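Local coordinates for protein DNA polymerase (Bacillus phage phi29, PDB 2PY5) that replicates the viral DNA from a protein primer with strand displacement and high processivity, and proofreads it through a 3'-5' exonuclease activity, at residues 98-106 / 116-124. The protein carries 2 engineered substitutions. Sequence-based numbering, arbitrary orientation.
With nucleotides of chain C; nucleotides of chain B.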
loop_
_atom_site.group_PDB
_atom_site.type_symbol
_atom_site.label_atom_id
_atom_site.label_comp_id
_atom_site.label_asym_id
_atom_site.label_seq_id
_atom_site.Cartn_x
_atom_site.Cartn_y
_atom_site.Cartn_z
ATOM N N GLY F 98 -9.665 2.788 -9.482
ATOM C CA GLY F 98 -8.909 3.883 -10.054
ATOM C C GLY F 98 -7.403 3.717 -10.008
ATOM O O GLY F 98 -6.685 4.709 -10.141
ATOM N N GLN F 99 -6.928 2.478 -9.860
ATOM C CA GLN F 99 -5.493 2.207 -9.971
ATOM C C GLN F 99 -5.126 1.981 -11.439
ATOM O O GLN F 99 -5.756 1.176 -12.111
ATOM C CB GLN F 99 -5.112 1.021 -9.108
ATOM C CG GLN F 99 -5.448 1.274 -7.640
ATOM C CD GLN F 99 -4.427 0.759 -6.676
ATOM O OE1 GLN F 99 -4.772 0.095 -5.693
ATOM N NE2 GLN F 99 -3.161 1.068 -6.929
ATOM N N TRP F 100 -4.093 2.684 -11.907
ATOM C CA TRP F 100 -3.627 2.634 -13.296
ATOM C C TRP F 100 -2.442 1.697 -13.408
ATOM O O TRP F 100 -1.455 1.848 -12.648
ATOM C CB TRP F 100 -3.223 4.024 -13.799
ATOM C CG TRP F 100 -4.397 4.952 -13.979
ATOM C CD1 TRP F 100 -5.424 5.169 -13.095
ATOM C CD2 TRP F 100 -4.647 5.785 -15.102
ATOM N NE1 TRP F 100 -6.312 6.066 -13.621
ATOM C CE2 TRP F 100 -5.852 6.474 -14.845
ATOM C CE3 TRP F 100 -3.977 6.024 -16.307
ATOM C CZ2 TRP F 100 -6.393 7.368 -15.759
ATOM C CZ3 TRP F 100 -4.530 6.939 -17.224
ATOM C CH2 TRP F 100 -5.712 7.590 -16.933
ATOM N N TYR F 101 -2.550 0.732 -14.325
ATOM C CA TYR F 101 -1.490 -0.293 -14.531
ATOM C C TYR F 101 -0.868 -0.240 -15.920
ATOM O O TYR F 101 0.301 -0.580 -16.072
ATOM C CB TYR F 101 -2.011 -1.715 -14.317
ATOM C CG TYR F 101 -2.471 -1.988 -12.917
ATOM C CD1 TYR F 101 -3.760 -1.680 -12.533
ATOM C CD2 TYR F 101 -1.620 -2.521 -11.978
ATOM C CE1 TYR F 101 -4.190 -1.913 -11.268
ATOM C CE2 TYR F 101 -2.027 -2.767 -10.681
ATOM C CZ TYR F 101 -3.323 -2.450 -10.317
ATOM O OH TYR F 101 -3.770 -2.704 -9.037
ATOM N N MET F 102 -1.628 0.149 -16.938
ATOM C CA MET F 102 -1.168 0.001 -18.323
ATOM C C MET F 102 -1.964 0.873 -19.269
ATOM O O MET F 102 -3.183 0.989 -19.147
ATOM C CB MET F 102 -1.275 -1.475 -18.776
ATOM C CG MET F 102 -0.695 -1.743 -20.180
ATOM S SD MET F 102 -1.134 -3.355 -20.815
ATOM C CE MET F 102 -2.843 -3.054 -21.229
ATOM N N ILE F 103 -1.247 1.445 -20.235
ATOM C CA ILE F 103 -1.817 1.988 -21.472
ATOM C C ILE F 103 -1.044 1.323 -22.613
ATOM O O ILE F 103 0.167 1.444 -22.665
ATOM C CB ILE F 103 -1.635 3.503 -21.592
ATOM C CG1 ILE F 103 -2.199 4.239 -20.380
ATOM C CG2 ILE F 103 -2.309 4.022 -22.892
ATOM C CD1 ILE F 103 -1.776 5.722 -20.305
ATOM N N ASP F 104 -1.743 0.617 -23.493
ATOM C CA ASP F 104 -1.111 -0.127 -24.604
ATOM C C ASP F 104 -1.607 0.494 -25.899
ATOM O O ASP F 104 -2.787 0.388 -26.232
ATOM C CB ASP F 104 -1.493 -1.585 -24.510
ATOM C CG ASP F 104 -0.702 -2.488 -25.447
ATOM O OD1 ASP F 104 -0.947 -3.714 -25.422
ATOM O OD2 ASP F 104 0.144 -1.966 -26.194
ATOM N N ILE F 105 -0.702 1.151 -26.630
ATOM C CA ILE F 105 -1.069 1.898 -27.814
ATOM C C ILE F 105 -0.725 1.067 -29.035
ATOM O O ILE F 105 0.453 0.741 -29.260
ATOM C CB ILE F 105 -0.310 3.244 -27.863
ATOM C CG1 ILE F 105 -0.589 4.084 -26.606
ATOM C CG2 ILE F 105 -0.660 4.031 -29.152
ATOM C CD1 ILE F 105 0.407 5.190 -26.390
ATOM N N CYS F 106 -1.744 0.713 -29.806
ATOM C CA CYS F 106 -1.602 -0.200 -30.948
ATOM C C CYS F 106 -1.567 0.576 -32.248
ATOM O O CYS F 106 -2.527 1.261 -32.574
ATOM C CB CYS F 106 -2.802 -1.129 -31.019
ATOM S SG CYS F 106 -2.742 -2.279 -32.383
ATOM N N HIS F 116 3.389 -1.789 -31.396
ATOM C CA HIS F 116 2.770 -1.132 -30.264
ATOM C C HIS F 116 3.782 -0.645 -29.253
ATOM O O HIS F 116 4.898 -1.126 -29.220
ATOM C CB HIS F 116 1.737 -2.062 -29.598
ATOM C CG HIS F 116 2.312 -3.175 -28.759
ATOM N ND1 HIS F 116 3.163 -4.145 -29.248
ATOM C CD2 HIS F 116 2.080 -3.506 -27.466
ATOM C CE1 HIS F 116 3.458 -4.999 -28.279
ATOM N NE2 HIS F 116 2.810 -4.635 -27.192
ATOM N N THR F 117 3.355 0.303 -28.423
ATOM C CA THR F 117 4.135 0.777 -27.306
ATOM C C THR F 117 3.281 0.630 -26.080
ATOM O O THR F 117 2.116 1.071 -26.073
ATOM C CB THR F 117 4.591 2.231 -27.504
ATOM O OG1 THR F 117 5.526 2.271 -28.594
ATOM C CG2 THR F 117 5.247 2.808 -26.207
ATOM N N VAL F 118 3.838 -0.006 -25.053
ATOM C CA VAL F 118 3.124 -0.242 -23.779
ATOM C C VAL F 118 3.696 0.679 -22.727
ATOM O O VAL F 118 4.905 0.867 -22.651
ATOM C CB VAL F 118 3.167 -1.708 -23.298
ATOM C CG1 VAL F 118 2.148 -1.912 -22.148
ATOM C CG2 VAL F 118 2.863 -2.676 -24.444
ATOM N N ILE F 119 2.809 1.303 -21.956
ATOM C CA ILE F 119 3.190 2.216 -20.921
ATOM C C ILE F 119 2.706 1.668 -19.583
ATOM O O ILE F 119 1.501 1.425 -19.396
ATOM C CB ILE F 119 2.573 3.611 -21.163
ATOM C CG1 ILE F 119 2.824 4.051 -22.615
ATOM C CG2 ILE F 119 3.194 4.636 -20.208
ATOM C CD1 ILE F 119 2.282 5.434 -22.977
ATOM N N TYR F 120 3.649 1.512 -18.664
ATOM C CA TYR F 120 3.410 0.965 -17.342
ATOM C C TYR F 120 3.631 1.992 -16.227
ATOM O O TYR F 120 4.204 3.064 -16.445
ATOM C CB TYR F 120 4.347 -0.192 -17.125
ATOM C CG TYR F 120 4.136 -1.380 -18.035
ATOM C CD1 TYR F 120 5.101 -1.734 -18.963
ATOM C CD2 TYR F 120 3.011 -2.184 -17.925
ATOM C CE1 TYR F 120 4.937 -2.839 -19.760
ATOM C CE2 TYR F 120 2.827 -3.285 -18.742
ATOM C CZ TYR F 120 3.809 -3.616 -19.654
ATOM O OH TYR F 120 3.677 -4.721 -20.483
ATOM N N ASP F 121 3.204 1.631 -15.024
ATOM C CA ASP F 121 3.407 2.442 -13.823
ATOM C C ASP F 121 4.594 1.900 -13.011
ATOM O O ASP F 121 4.494 0.813 -12.392
ATOM C CB ASP F 121 2.121 2.411 -12.986
ATOM C CG ASP F 121 2.121 3.402 -11.849
ATOM O OD1 ASP F 121 3.051 4.247 -11.778
ATOM O OD2 ASP F 121 1.161 3.352 -11.034
ATOM N N SER F 122 5.702 2.643 -12.962
ATOM C CA SER F 122 6.821 2.235 -12.093
ATOM C C SER F 122 6.441 2.286 -10.602
ATOM O O SER F 122 7.083 1.622 -9.778
ATOM C CB SER F 122 8.088 3.038 -12.351
ATOM O OG SER F 122 7.847 4.423 -12.301
ATOM N N LEU F 123 5.385 3.022 -10.242
ATOM C CA LEU F 123 4.914 3.017 -8.839
ATOM C C LEU F 123 4.406 1.638 -8.407
ATOM O O LEU F 123 4.439 1.280 -7.203
ATOM C CB LEU F 123 3.834 4.078 -8.607
ATOM C CG LEU F 123 3.414 4.332 -7.162
ATOM C CD1 LEU F 123 4.539 4.822 -6.285
ATOM C CD2 LEU F 123 2.253 5.337 -7.143
ATOM N N LYS F 124 3.939 0.837 -9.374
ATOM C CA LYS F 124 3.459 -0.518 -9.059
ATOM C C LYS F 124 4.639 -1.464 -8.793
ATOM O O LYS F 124 4.496 -2.466 -8.087
ATOM C CB LYS F 124 2.581 -1.046 -10.202
ATOM C CG LYS F 124 1.310 -0.212 -10.462
ATOM C CD LYS F 124 0.270 -0.391 -9.388
ATOM C CE LYS F 124 -0.973 0.436 -9.683
ATOM N NZ LYS F 124 -0.721 1.895 -9.618
ATOM P P DG C 2 -4.784 -13.258 -16.430
ATOM O OP1 DG C 2 -4.191 -14.479 -15.839
ATOM O OP2 DG C 2 -6.168 -12.867 -16.067
ATOM O "O5'" DG C 2 -3.794 -12.011 -16.177
ATOM C "C5'" DG C 2 -2.424 -12.203 -16.520
ATOM C "C4'" DG C 2 -1.541 -10.976 -16.380
ATOM O "O4'" DG C 2 -1.637 -10.167 -17.567
ATOM C "C3'" DG C 2 -1.820 -10.009 -15.244
ATOM O "O3'" DG C 2 -0.563 -9.643 -14.743
ATOM C "C2'" DG C 2 -2.503 -8.804 -15.876
ATOM C "C1'" DG C 2 -1.791 -8.805 -17.212
ATOM N N9 DG C 2 -2.511 -8.265 -18.346
ATOM C C8 DG C 2 -3.860 -8.299 -18.588
ATOM N N7 DG C 2 -4.188 -7.758 -19.726
ATOM C C5 DG C 2 -2.965 -7.359 -20.265
ATOM C C6 DG C 2 -2.679 -6.706 -21.479
ATOM O O6 DG C 2 -3.488 -6.356 -22.346
ATOM N N1 DG C 2 -1.309 -6.489 -21.648
ATOM C C2 DG C 2 -0.333 -6.846 -20.746
ATOM N N2 DG C 2 0.941 -6.550 -21.069
ATOM N N3 DG C 2 -0.596 -7.458 -19.593
ATOM C C4 DG C 2 -1.923 -7.676 -19.432
ATOM P P DT B 5 -15.203 6.694 -9.527
ATOM O OP1 DT B 5 -16.183 6.639 -8.409
ATOM O OP2 DT B 5 -15.389 5.847 -10.727
ATOM O "O5'" DT B 5 -15.131 8.199 -10.069
ATOM C "C5'" DT B 5 -15.022 9.287 -9.167
ATOM C "C4'" DT B 5 -14.415 10.490 -9.863
ATOM O "O4'" DT B 5 -13.013 10.259 -10.140
ATOM C "C3'" DT B 5 -15.025 10.849 -11.211
ATOM O "O3'" DT B 5 -15.023 12.262 -11.348
ATOM C "C2'" DT B 5 -14.099 10.183 -12.226
ATOM C "C1'" DT B 5 -12.761 10.371 -11.534
ATOM N N1 DT B 5 -11.727 9.335 -11.814
ATOM C C2 DT B 5 -10.451 9.726 -12.165
ATOM O O2 DT B 5 -10.058 10.895 -12.281
ATOM N N3 DT B 5 -9.602 8.659 -12.360
ATOM C C4 DT B 5 -9.890 7.310 -12.257
ATOM O O4 DT B 5 -9.022 6.462 -12.446
ATOM C C5 DT B 5 -11.234 6.980 -11.876
ATOM C C7 DT B 5 -11.667 5.559 -11.729
ATOM C C6 DT B 5 -12.087 7.999 -11.672
ATOM P P DA C 3 -0.243 -9.820 -13.198
ATOM O OP1 DA C 3 1.189 -9.489 -13.067
ATOM O OP2 DA C 3 -0.830 -11.126 -12.752
ATOM O "O5'" DA C 3 -1.105 -8.670 -12.507
ATOM C "C5'" DA C 3 -0.605 -7.364 -12.526
ATOM C "C4'" DA C 3 -1.728 -6.426 -12.133
ATOM O "O4'" DA C 3 -2.757 -6.496 -13.139
ATOM C "C3'" DA C 3 -2.434 -6.752 -10.827
ATOM O "O3'" DA C 3 -1.885 -5.959 -9.788
ATOM C "C2'" DA C 3 -3.888 -6.332 -11.080
ATOM C "C1'" DA C 3 -4.068 -6.405 -12.590
ATOM N N9 DA C 3 -4.719 -7.590 -13.153
ATOM C C8 DA C 3 -4.426 -8.906 -12.867
ATOM N N7 DA C 3 -5.123 -9.778 -13.567
ATOM C C5 DA C 3 -5.919 -8.977 -14.372
ATOM C C6 DA C 3 -6.895 -9.273 -15.345
ATOM N N6 DA C 3 -7.241 -10.521 -15.682
ATOM N N1 DA C 3 -7.503 -8.232 -15.968
ATOM C C2 DA C 3 -7.157 -6.981 -15.629
ATOM N N3 DA C 3 -6.257 -6.581 -14.727
ATOM C C4 DA C 3 -5.670 -7.632 -14.136
HETATM O O HOH W 1 -2.700 4.067 -9.756
HETATM O O HOH W 2 1.975 -0.870 -14.087
#
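This antiparallel beta hairpin lies in the mixed sheet of the 3'-5' exonuclease domain, and its strands 100-106 and 116-121 run side by side, with Y101, M102 and Y120 touching bound DNA. I103 and I119 form one hydrogen-bonded pair, with I103 N to I119 O at 2.9 Å and I119 N to I103 O at 2.7 Å. I105 and T117 form the next. The side chains of I103, I105 and I119 share one face, where I105 and I119 cross at a slant, their CD1 methyls 3.9 Å apart. I119 also packs on helix 63-76. On the opposite face M102 CG presses closely against V118 CG1. M102 is extended through chi1 (-175°) and chi2 (-168°), which carries SD past V118 to 3.2 Å from N1 of guanine DG2 of chain C.

Beyond the regular ladder, Y101 and M102 form a classic beta bulge opposite I93 on the neighbouring strand. On the 116-121 side, water 2 accepts from D121 N and lies close to Y101 O. K124 folds back across the Y101 ring. Its CE sits over one face, 3.8 Å from the ring centroid, as a CH-pi contact, while C2' of DA3 of chain C lies over the opposite face, toward the rim. D121 is the N-cap of a short, weakly bonded helical turn with S122 and L123, both essential for exonucleolysis. D121 OD1 accepts from L123 N. K124 NZ has three partners: water 1, W100 O at 3.1 Å and, in a salt bridge, D121 OD2 at 2.8 Å, which it meets nearly along the C-O axis.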